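Local coordinates for protein putative aldo/keto reductase (Salmonella enterica subsp. enterica serovar Typhimurium, PDB 4R9O) that probably acts as an NADP-dependent oxidoreductase of the aldo/keto reductase family, built on a TIM-barrel fold, at residues C[22-27]-C[35-40]; C[43-48]-C[79-84]; C[52-57]-C[62-67]; C[107-112]-C[128-133]. All coordinates share one frame; numbering follows the deposited sequence.

Contact 1 (C[22-27]-C[35-40])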
# COMPACT_ATOMS: atom_id res chain seq x y z
N MET C 22 -32.48 15.59 4.18
CA MET C 22 -32.97 14.98 2.95
C MET C 22 -32.08 15.37 1.77
O MET C 22 -31.99 16.55 1.42
CB MET C 22 -34.42 15.38 2.66
CG MET C 22 -35.04 14.62 1.49
SD MET C 22 -35.18 12.85 1.82
CE MET C 22 -34.62 12.15 0.27
N GLY C 23 -31.43 14.38 1.16
CA GLY C 23 -30.54 14.62 0.03
C GLY C 23 -31.25 14.42 -1.31
O GLY C 23 -32.00 13.45 -1.49
N TYR C 24 -31.01 15.32 -2.26
CA TYR C 24 -31.74 15.30 -3.51
C TYR C 24 -30.87 15.00 -4.74
O TYR C 24 -31.26 15.31 -5.87
CB TYR C 24 -32.48 16.63 -3.70
CG TYR C 24 -33.77 16.69 -2.90
CD1 TYR C 24 -34.94 16.10 -3.39
CD2 TYR C 24 -33.82 17.30 -1.65
CE1 TYR C 24 -36.12 16.13 -2.67
CE2 TYR C 24 -35.01 17.34 -0.91
CZ TYR C 24 -36.15 16.76 -1.43
OH TYR C 24 -37.34 16.79 -0.72
N TRP C 25 -29.73 14.35 -4.53
CA TRP C 25 -28.85 14.07 -5.66
C TRP C 25 -29.44 13.06 -6.64
O TRP C 25 -29.08 13.07 -7.81
CB TRP C 25 -27.46 13.61 -5.16
CG TRP C 25 -27.31 12.14 -4.85
CD1 TRP C 25 -26.79 11.18 -5.67
CD2 TRP C 25 -27.63 11.49 -3.62
NE1 TRP C 25 -26.79 9.96 -5.03
CE2 TRP C 25 -27.30 10.12 -3.77
CE3 TRP C 25 -28.17 11.92 -2.40
CZ2 TRP C 25 -27.49 9.19 -2.75
CZ3 TRP C 25 -28.35 10.99 -1.39
CH2 TRP C 25 -28.01 9.64 -1.57
N ARG C 26 -30.38 12.24 -6.17
CA ARG C 26 -31.03 11.21 -7.01
C ARG C 26 -32.41 11.64 -7.52
O ARG C 26 -33.13 10.82 -8.07
CB ARG C 26 -31.19 9.90 -6.22
CG ARG C 26 -29.89 9.25 -5.80
CD ARG C 26 -29.44 8.19 -6.79
NE ARG C 26 -30.24 6.96 -6.68
CZ ARG C 26 -30.58 6.19 -7.71
NH1 ARG C 26 -31.30 5.10 -7.51
NH2 ARG C 26 -30.20 6.51 -8.94
N LEU C 27 -32.76 12.90 -7.32
CA LEU C 27 -34.11 13.39 -7.62
C LEU C 27 -34.61 13.03 -9.02
O LEU C 27 -35.74 12.59 -9.17
CB LEU C 27 -34.17 14.91 -7.44
CG LEU C 27 -35.51 15.59 -7.75
CD1 LEU C 27 -36.69 14.86 -7.09
CD2 LEU C 27 -35.47 17.04 -7.29
N ARG C 35 -45.69 18.36 -8.70
CA ARG C 35 -46.72 18.24 -7.67
C ARG C 35 -46.43 17.10 -6.70
O ARG C 35 -46.64 17.23 -5.49
CB ARG C 35 -48.10 18.09 -8.31
CG ARG C 35 -48.88 19.39 -8.40
CD ARG C 35 -49.95 19.36 -9.50
NE ARG C 35 -49.32 19.73 -10.76
CZ ARG C 35 -49.28 20.97 -11.25
NH1 ARG C 35 -49.87 21.97 -10.60
NH2 ARG C 35 -48.66 21.20 -12.39
N GLN C 36 -45.94 15.98 -7.22
CA GLN C 36 -45.54 14.87 -6.35
C GLN C 36 -44.35 15.24 -5.46
O GLN C 36 -44.26 14.79 -4.32
CB GLN C 36 -45.21 13.64 -7.18
CG GLN C 36 -46.44 12.82 -7.56
CD GLN C 36 -46.09 11.69 -8.50
OE1 GLN C 36 -45.31 11.86 -9.43
NE2 GLN C 36 -46.66 10.51 -8.25
N LEU C 37 -43.46 16.07 -5.98
CA LEU C 37 -42.32 16.54 -5.20
C LEU C 37 -42.78 17.46 -4.06
O LEU C 37 -42.26 17.40 -2.95
CB LEU C 37 -41.32 17.26 -6.10
CG LEU C 37 -40.03 17.75 -5.47
CD1 LEU C 37 -39.38 16.62 -4.70
CD2 LEU C 37 -39.12 18.30 -6.56
N VAL C 38 -43.77 18.31 -4.35
CA VAL C 38 -44.38 19.15 -3.32
C VAL C 38 -44.86 18.30 -2.14
O VAL C 38 -44.57 18.60 -0.98
CB VAL C 38 -45.56 19.97 -3.87
CG1 VAL C 38 -46.39 20.55 -2.73
CG2 VAL C 38 -45.06 21.06 -4.82
N SER C 39 -45.60 17.24 -2.46
CA SER C 39 -46.15 16.35 -1.44
C SER C 39 -45.06 15.65 -0.63
O SER C 39 -45.18 15.53 0.59
CB SER C 39 -47.06 15.31 -2.09
OG SER C 39 -48.04 15.95 -2.88
N PHE C 40 -44.01 15.20 -1.32
CA PHE C 40 -42.88 14.54 -0.67
C PHE C 40 -42.14 15.47 0.30
O PHE C 40 -41.79 15.08 1.41
CB PHE C 40 -41.90 13.99 -1.72
CG PHE C 40 -40.69 13.33 -1.13
CD1 PHE C 40 -40.79 12.07 -0.54
CD2 PHE C 40 -39.45 13.96 -1.15
CE1 PHE C 40 -39.68 11.46 0.01
CE2 PHE C 40 -38.33 13.35 -0.59
CZ PHE C 40 -38.44 12.11 -0.01
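Met22 and Phe40 reach for each other from opposite directions, and the thioether arrives at the rim of the benzyl ring rather than over it. Met22 SD lies 3.8 Å from Phe40 CZ and 75° off the ring normal, an edge-on Met-aromatic contact; Met22 CE also sits at this edge, in the ring plane, 3.8 Å from the same CZ. With CG of Phe40 anti to its backbone N (chi1 178°), the ring is thrown straight out from the helix toward the strand end. Tyr24 slides past Phe40 in the opposite sense, and its hydroxyl oxygen stops at another part of the Phe40 edge, Tyr24 OH being 3.6 Å from Phe40 CD2. That hydroxyl does not depend on Phe40 for a polar partner, since it is hydrogen-bonded to His44 NE2. Farther back, Tyr24 CE1 meets Leu37 CD1 at 3.9 Å, the two side chains crossing obliquely. Leu27 and Leu37 meet nearly at right angles, Leu27 CD2 touching Leu37 CD2 at 3.9 Å, so the end of Leu37 meets both the Tyr24 ring and the methyls of Leu27. All five touching residues are buried, and no hydrogen bond joins the segments, which meet by van der Waals packing and the Met-aromatic contact. The contact lays helix 34-46 against the end of strand 16-23 and the turn that follows it. Strand 51-53 pairs with Met22 and Tyr24 through backbone bonds, helix 63-73 packs on Leu27 and Leu37, and helix 269-276 borders Met22 and Phe40.

Contact 2 (C[43-48]-C[79-84])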
# COMPACT_ATOMS: atom_id res chain seq x y z
N GLU C 43 -44.21 16.02 3.26
CA GLU C 43 -44.25 14.82 4.11
C GLU C 43 -43.00 14.69 4.98
O GLU C 43 -43.10 14.27 6.14
CB GLU C 43 -44.43 13.56 3.25
CG GLU C 43 -45.92 13.21 3.05
CD GLU C 43 -46.15 12.15 1.98
OE1 GLU C 43 -45.24 11.90 1.17
OE2 GLU C 43 -47.26 11.58 1.94
N HIS C 44 -41.82 15.05 4.47
CA HIS C 44 -40.65 14.91 5.33
C HIS C 44 -40.56 16.13 6.25
O HIS C 44 -40.04 16.03 7.37
CB HIS C 44 -39.35 14.65 4.52
CG HIS C 44 -38.81 15.81 3.73
ND1 HIS C 44 -38.39 16.98 4.31
CD2 HIS C 44 -38.52 15.92 2.41
CE1 HIS C 44 -37.91 17.79 3.38
NE2 HIS C 44 -37.97 17.16 2.22
N LEU C 45 -41.12 17.24 5.81
CA LEU C 45 -41.27 18.44 6.63
C LEU C 45 -42.08 18.13 7.89
O LEU C 45 -41.70 18.52 9.00
CB LEU C 45 -41.95 19.54 5.82
CG LEU C 45 -41.46 20.99 5.83
CD1 LEU C 45 -39.96 21.08 6.01
CD2 LEU C 45 -41.87 21.68 4.53
N ASP C 46 -43.19 17.42 7.70
CA ASP C 46 -44.06 16.98 8.78
C ASP C 46 -43.35 16.10 9.79
O ASP C 46 -43.68 16.11 10.98
CB ASP C 46 -45.26 16.21 8.22
CG ASP C 46 -46.38 17.12 7.78
OD1 ASP C 46 -46.58 18.17 8.43
OD2 ASP C 46 -47.07 16.79 6.79
N LEU C 47 -42.39 15.31 9.32
CA LEU C 47 -41.62 14.44 10.20
C LEU C 47 -40.48 15.20 10.89
O LEU C 47 -39.81 14.64 11.76
CB LEU C 47 -41.06 13.25 9.41
CG LEU C 47 -42.09 12.42 8.64
CD1 LEU C 47 -41.43 11.23 7.96
CD2 LEU C 47 -43.23 11.98 9.55
N GLY C 48 -40.27 16.45 10.50
CA GLY C 48 -39.24 17.27 11.13
C GLY C 48 -37.96 17.41 10.33
O GLY C 48 -36.98 18.00 10.80
N GLU C 79 -39.54 29.13 3.43
CA GLU C 79 -39.19 29.61 4.76
C GLU C 79 -39.04 28.47 5.76
O GLU C 79 -38.41 28.63 6.80
CB GLU C 79 -40.25 30.58 5.27
CG GLU C 79 -40.59 31.69 4.31
CD GLU C 79 -41.97 32.27 4.58
OE1 GLU C 79 -42.94 31.47 4.68
OE2 GLU C 79 -42.10 33.51 4.71
N LYS C 80 -39.63 27.32 5.44
CA LYS C 80 -39.64 26.19 6.36
C LYS C 80 -38.42 25.29 6.17
O LYS C 80 -38.19 24.37 6.96
CB LYS C 80 -40.92 25.38 6.18
CG LYS C 80 -42.21 26.17 6.36
CD LYS C 80 -43.43 25.26 6.28
CE LYS C 80 -44.74 26.01 6.46
NZ LYS C 80 -45.05 26.93 5.33
N LEU C 81 -37.64 25.56 5.13
CA LEU C 81 -36.49 24.73 4.79
C LEU C 81 -35.17 25.43 5.05
O LEU C 81 -35.07 26.65 4.99
CB LEU C 81 -36.55 24.31 3.32
CG LEU C 81 -37.79 23.59 2.78
CD1 LEU C 81 -37.92 23.79 1.27
CD2 LEU C 81 -37.70 22.11 3.12
N GLN C 82 -34.14 24.64 5.34
CA GLN C 82 -32.77 25.12 5.24
C GLN C 82 -32.18 24.47 4.00
O GLN C 82 -32.06 23.25 3.92
CB GLN C 82 -31.94 24.79 6.48
CG GLN C 82 -32.47 25.39 7.77
CD GLN C 82 -33.61 24.57 8.33
OE1 GLN C 82 -34.63 25.10 8.77
NE2 GLN C 82 -33.44 23.25 8.29
N ILE C 83 -31.83 25.29 3.01
CA ILE C 83 -31.32 24.77 1.76
C ILE C 83 -29.81 24.86 1.68
O ILE C 83 -29.22 25.93 1.84
CB ILE C 83 -31.92 25.49 0.56
CG1 ILE C 83 -33.44 25.41 0.62
CG2 ILE C 83 -31.37 24.85 -0.73
CD1 ILE C 83 -34.14 26.15 -0.50
N VAL C 84 -29.20 23.71 1.43
CA VAL C 84 -27.76 23.61 1.30
C VAL C 84 -27.45 23.24 -0.13
O VAL C 84 -28.05 22.30 -0.67
CB VAL C 84 -27.16 22.55 2.25
CG1 VAL C 84 -25.62 22.48 2.07
CG2 VAL C 84 -27.52 22.81 3.71
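Leu45, in the last turn of helix 34-46, faces the run-in to strand 82-90, its CA lying 7.9 Å from that of Lys80, while just beyond it the chain leaves the helix at Gly48 with a positive phi (101°) in a Schellman motif whose Gly48 N bonds to Leu45 O at 2.9 Å. From this turn the side chain of Leu45 is directed at the other segment and does most of the touching. Its two methyls divide the work: Leu45 CD1 meets Leu81 CD2 at 3.8 Å and also lies 3.9 Å from the carbonyl oxygen Lys80 O, while Leu45 CD2 comes to 4.2 Å from Lys80 CB. Leu45 crosses both Lys80 and Leu81 at about a right angle. Its first torsion, -136°, lies away from the staggered positions, so the fine placing of its methyls deserves some caution. Leu81 CD2 is shared, for His44 CE1 also comes within 4.3 Å of it. The imidazole is held at both nitrogens, ND1 bonded to the backbone oxygen of Val49 and NE2 engaged as well, by Tyr24, which should fix the rotation of the ring and present its carbon to the leucine. Lys80 starts toward the helix, but its chain leads away and NZ bonds to the backbone oxygen of His76. The His44 nitrogens and Lys80 NZ thus find their partners outside the interface. No hydrogen bond joins the segments; the contact is mainly apolar, with one methyl against a carbonyl oxygen, and depends on shape and burial rather than on direction-specific bonds.

Contact 3 (C[52-57]-C[62-67])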
# COMPACT_ATOMS: atom_id res chain seq x y z
N VAL C 52 -32.26 20.40 3.55
CA VAL C 52 -32.19 19.67 2.29
C VAL C 52 -30.87 19.95 1.57
O VAL C 52 -30.32 21.05 1.62
CB VAL C 52 -33.37 20.02 1.35
CG1 VAL C 52 -34.73 19.66 2.01
CG2 VAL C 52 -33.35 21.48 0.97
N ASP C 53 -30.35 18.92 0.92
CA ASP C 53 -29.00 18.99 0.37
C ASP C 53 -29.02 18.87 -1.15
O ASP C 53 -29.55 17.90 -1.70
CB ASP C 53 -28.13 17.89 0.99
CG ASP C 53 -26.71 17.93 0.49
OD1 ASP C 53 -25.92 18.75 1.02
OD2 ASP C 53 -26.39 17.16 -0.43
N HIS C 54 -28.45 19.88 -1.81
CA HIS C 54 -28.39 19.97 -3.27
C HIS C 54 -26.96 20.20 -3.76
O HIS C 54 -26.05 20.39 -2.96
CB HIS C 54 -29.28 21.12 -3.77
CG HIS C 54 -30.75 20.80 -3.73
ND1 HIS C 54 -31.39 20.16 -4.77
CD2 HIS C 54 -31.68 21.02 -2.78
CE1 HIS C 54 -32.67 20.00 -4.45
NE2 HIS C 54 -32.87 20.52 -3.25
N ALA C 55 -26.77 20.22 -5.09
CA ALA C 55 -25.51 20.65 -5.69
C ALA C 55 -25.77 21.09 -7.12
O ALA C 55 -26.70 20.61 -7.75
CB ALA C 55 -24.45 19.54 -5.66
N ASP C 56 -24.95 22.00 -7.63
CA ASP C 56 -25.18 22.46 -9.00
C ASP C 56 -25.13 21.28 -10.00
O ASP C 56 -25.97 21.21 -10.90
CB ASP C 56 -24.17 23.55 -9.38
CG ASP C 56 -22.71 23.10 -9.29
OD1 ASP C 56 -22.41 22.11 -8.58
OD2 ASP C 56 -21.87 23.76 -9.93
N ILE C 57 -24.21 20.35 -9.82
CA ILE C 57 -24.01 19.28 -10.80
C ILE C 57 -25.04 18.14 -10.78
O ILE C 57 -25.16 17.40 -11.77
CB ILE C 57 -22.62 18.64 -10.65
CG1 ILE C 57 -22.50 17.95 -9.29
CG2 ILE C 57 -21.51 19.67 -10.83
CD1 ILE C 57 -21.54 16.78 -9.30
N GLN C 62 -29.57 19.35 -13.31
CA GLN C 62 -31.03 19.43 -13.44
C GLN C 62 -31.80 19.40 -12.13
O GLN C 62 -32.95 19.87 -12.08
CB GLN C 62 -31.55 18.29 -14.31
CG GLN C 62 -31.19 18.36 -15.77
CD GLN C 62 -31.70 17.14 -16.51
OE1 GLN C 62 -31.09 16.07 -16.46
NE2 GLN C 62 -32.83 17.29 -17.19
N CYS C 63 -31.20 18.84 -11.08
CA CYS C 63 -31.95 18.61 -9.84
C CYS C 63 -32.35 19.89 -9.14
O CYS C 63 -33.45 19.97 -8.60
CB CYS C 63 -31.14 17.74 -8.86
SG CYS C 63 -31.08 15.99 -9.31
N GLU C 64 -31.47 20.89 -9.13
CA GLU C 64 -31.80 22.17 -8.50
C GLU C 64 -33.06 22.77 -9.11
O GLU C 64 -33.98 23.16 -8.40
CB GLU C 64 -30.64 23.17 -8.61
CG GLU C 64 -29.60 23.05 -7.51
CD GLU C 64 -28.45 24.04 -7.68
OE1 GLU C 64 -28.24 24.55 -8.81
OE2 GLU C 64 -27.74 24.31 -6.68
N ALA C 65 -33.11 22.81 -10.44
CA ALA C 65 -34.22 23.42 -11.15
C ALA C 65 -35.51 22.64 -10.94
O ALA C 65 -36.60 23.22 -10.89
CB ALA C 65 -33.91 23.52 -12.64
N ALA C 66 -35.41 21.32 -10.85
CA ALA C 66 -36.59 20.49 -10.60
C ALA C 66 -37.14 20.80 -9.21
O ALA C 66 -38.36 20.84 -9.00
CB ALA C 66 -36.25 19.02 -10.72
N PHE C 67 -36.25 21.06 -8.27
CA PHE C 67 -36.65 21.41 -6.92
C PHE C 67 -37.33 22.78 -6.88
O PHE C 67 -38.35 22.95 -6.21
CB PHE C 67 -35.45 21.41 -5.97
CG PHE C 67 -35.83 21.32 -4.52
CD1 PHE C 67 -36.04 20.08 -3.93
CD2 PHE C 67 -35.99 22.47 -3.76
CE1 PHE C 67 -36.39 20.00 -2.59
CE2 PHE C 67 -36.35 22.38 -2.42
CZ PHE C 67 -36.54 21.15 -1.83
O HOH W 1 -28.64 19.95 -9.63
O HOH W 2 -28.02 22.90 -11.24
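His54 and Phe67 meet where a TIM-barrel strand gives way to the next helix: strand 51-53 ends, and the connection, whose short helix 58-61 begins with Tyr58, probably the proton donor, leads into helix 63-73. The pair is edge-to-face, or T-shaped. The imidazole edge points at one face of the phenyl ring, offset toward its rim, with His54 NE2 3.3 Å from Phe67 CD1, ring centroids 4.4 Å apart and planes at 70°. In Phe67, chi1 (-161°) carries the ring toward His54, and chi2 near 86° turns its face to the imidazole. Val52 adds a methyl, Val52 CG2 lying 4.3 Å from Phe67 CZ. Tyr24 flanks both rings, nearly parallel to the imidazole and edge-to-face with Phe67. Glu64, extended beyond CG, runs its carboxylate alongside the backbone of Ala55 and Asp56; OE2 is hydrogen-bonded to Thr85 and Ser116, and OE1 to Asn119, so this buried group is well supplied with donors. Two waters bridge the segments. One accepts from Glu64 N at 3.0 Å and is placed to donate to Ala55 O at 2.8 Å, tying the first turn of the helix to the loop. The other is placed to donate to both segments, lying 2.7 Å from Asp56 O and 2.9 Å from Glu64 OE1.

Contact 4 (C[107-112]-C[128-133])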
# COMPACT_ATOMS: atom_id res chain seq x y z
N ARG C 107 -15.16 34.08 -9.61
CA ARG C 107 -16.33 34.45 -10.39
C ARG C 107 -17.23 33.23 -10.64
O ARG C 107 -18.46 33.35 -10.63
CB ARG C 107 -15.92 35.12 -11.71
CG ARG C 107 -17.13 35.49 -12.58
CD ARG C 107 -16.81 36.30 -13.83
NE ARG C 107 -17.70 35.93 -14.94
CZ ARG C 107 -18.48 36.77 -15.60
NH1 ARG C 107 -19.26 36.33 -16.59
NH2 ARG C 107 -18.50 38.06 -15.28
N HIS C 108 -16.64 32.05 -10.82
CA HIS C 108 -17.43 30.83 -10.95
C HIS C 108 -18.25 30.52 -9.69
O HIS C 108 -19.40 30.08 -9.77
CB HIS C 108 -16.52 29.64 -11.28
CG HIS C 108 -17.26 28.33 -11.34
ND1 HIS C 108 -17.99 27.95 -12.45
CD2 HIS C 108 -17.38 27.33 -10.44
CE1 HIS C 108 -18.53 26.76 -12.22
NE2 HIS C 108 -18.17 26.36 -11.01
N ILE C 109 -17.65 30.72 -8.52
CA ILE C 109 -18.36 30.48 -7.28
C ILE C 109 -19.56 31.43 -7.19
O ILE C 109 -20.68 31.02 -6.88
CB ILE C 109 -17.43 30.66 -6.05
CG1 ILE C 109 -16.34 29.58 -6.08
CG2 ILE C 109 -18.24 30.63 -4.77
CD1 ILE C 109 -15.19 29.77 -5.03
N ILE C 110 -19.32 32.70 -7.50
CA ILE C 110 -20.39 33.69 -7.45
C ILE C 110 -21.48 33.36 -8.47
O ILE C 110 -22.66 33.37 -8.13
CB ILE C 110 -19.84 35.11 -7.71
CG1 ILE C 110 -18.90 35.51 -6.56
CG2 ILE C 110 -20.98 36.11 -7.89
CD1 ILE C 110 -18.34 36.90 -6.68
N LEU C 111 -21.08 33.05 -9.70
CA LEU C 111 -22.05 32.76 -10.75
C LEU C 111 -22.81 31.46 -10.47
O LEU C 111 -23.99 31.36 -10.77
CB LEU C 111 -21.36 32.70 -12.11
CG LEU C 111 -20.81 34.03 -12.64
CD1 LEU C 111 -20.19 33.87 -14.03
CD2 LEU C 111 -21.85 35.16 -12.63
N SER C 112 -22.13 30.47 -9.88
CA SER C 112 -22.80 29.22 -9.50
C SER C 112 -23.89 29.43 -8.45
O SER C 112 -24.99 28.91 -8.58
CB SER C 112 -21.78 28.22 -8.97
OG SER C 112 -20.89 27.84 -10.00
N LEU C 128 -23.74 27.39 1.47
CA LEU C 128 -23.06 27.02 0.23
C LEU C 128 -21.75 26.29 0.55
O LEU C 128 -20.97 26.75 1.39
CB LEU C 128 -22.79 28.26 -0.62
CG LEU C 128 -22.07 28.05 -1.96
CD1 LEU C 128 -22.93 27.29 -2.98
CD2 LEU C 128 -21.62 29.37 -2.54
N LEU C 129 -21.53 25.16 -0.11
CA LEU C 129 -20.33 24.35 0.12
C LEU C 129 -19.40 24.33 -1.10
O LEU C 129 -19.86 24.36 -2.24
CB LEU C 129 -20.71 22.92 0.47
CG LEU C 129 -21.74 22.61 1.57
CD1 LEU C 129 -21.87 21.09 1.74
CD2 LEU C 129 -21.36 23.28 2.89
N ILE C 130 -18.10 24.27 -0.86
CA ILE C 130 -17.15 23.81 -1.86
C ILE C 130 -17.26 22.29 -1.91
O ILE C 130 -17.02 21.59 -0.91
CB ILE C 130 -15.69 24.24 -1.55
CG1 ILE C 130 -15.61 25.73 -1.21
CG2 ILE C 130 -14.77 23.90 -2.74
CD1 ILE C 130 -15.94 26.65 -2.40
N HIS C 131 -17.61 21.77 -3.09
CA HIS C 131 -18.01 20.38 -3.24
C HIS C 131 -16.86 19.41 -3.02
O HIS C 131 -17.02 18.34 -2.41
CB HIS C 131 -18.60 20.18 -4.64
CG HIS C 131 -19.55 19.03 -4.76
ND1 HIS C 131 -20.49 18.95 -5.76
CD2 HIS C 131 -19.70 17.91 -4.00
CE1 HIS C 131 -21.19 17.83 -5.61
NE2 HIS C 131 -20.73 17.19 -4.56
N ARG C 132 -15.68 19.80 -3.49
CA ARG C 132 -14.51 18.94 -3.38
C ARG C 132 -13.24 19.79 -3.28
O ARG C 132 -13.20 20.91 -3.80
CB ARG C 132 -14.46 17.96 -4.56
CG ARG C 132 -14.31 16.50 -4.09
CD ARG C 132 -14.92 15.44 -4.99
NE ARG C 132 -16.00 14.73 -4.29
CZ ARG C 132 -17.15 14.35 -4.85
NH1 ARG C 132 -17.37 14.56 -6.14
NH2 ARG C 132 -18.07 13.72 -4.13
N PRO C 133 -12.21 19.26 -2.59
CA PRO C 133 -10.94 19.99 -2.54
C PRO C 133 -10.27 19.99 -3.92
O PRO C 133 -10.13 18.96 -4.57
CB PRO C 133 -10.12 19.21 -1.52
CG PRO C 133 -10.69 17.85 -1.52
CD PRO C 133 -12.17 18.03 -1.78
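Ile109 and Ile130 each set CG1 anti to their own carbonyl carbon, with chi1 at -65° and -49°, and this sends the two delta methyls toward one another. Beyond that point they differ: the chain of Ile109 goes on extended, whereas Ile130 bends again at chi2 (-67°), which brings its end nearer the helix than its first bond would suggest. The side chains cross at about a right angle, and Ile109 CD1 touches Ile130 CD1 at 4.1 Å. The second branch of Ile109 has a different target, Ile109 CG2 lying 4.2 Å from Leu128 CD2. One isoleucine therefore touches two strand residues, Leu128 with one branch and Ile130 with the other, and the side chains of these two lie on the same side of the strand. Both distances are relaxed van der Waals contacts, and no hydrogen bond runs between the segments. Next to this patch the helix takes care of its own polar group: Ser112 OG donates to His108 O at 2.7 Å from above the carbonyl plane, and Ser112 N, 2.8 Å from the same oxygen, comes from the opposite face. The serine oxygen also sits over the rim of the His108 ring, 3.2 Å above its plane. Helix 139-151 closes the apolar cluster, with Ala145 against Ile109, Phe146 against Ile130 and Leu149 against Leu128. A helix laid in this way on the outer face of the strand that follows it belongs to the beta-alpha-beta crossover, here between the parallel strands 82-90 and 125-130 of the TIM barrel.

In the fold
From the N terminus, contact 1 closes first, folding helix 34-46 back on the end of strand 16-23. Contact 2 then starts from the last turn of that helix and closes a much longer loop at the entry to strand 82-90; contact 3 nests inside it, a short closure between strand 51-53 and helix 63-73. Contact 4 follows separately, joining helix 106-119 to strand 125-130, and no two loops cross. Contacts 1, 2 and 3 meet through backbone bonds among neighbouring barrel strands and through Tyr24 with His44. Contact 4 joins them farther round the sheet, where Val84 packs on Leu129 and Ala55 on His131.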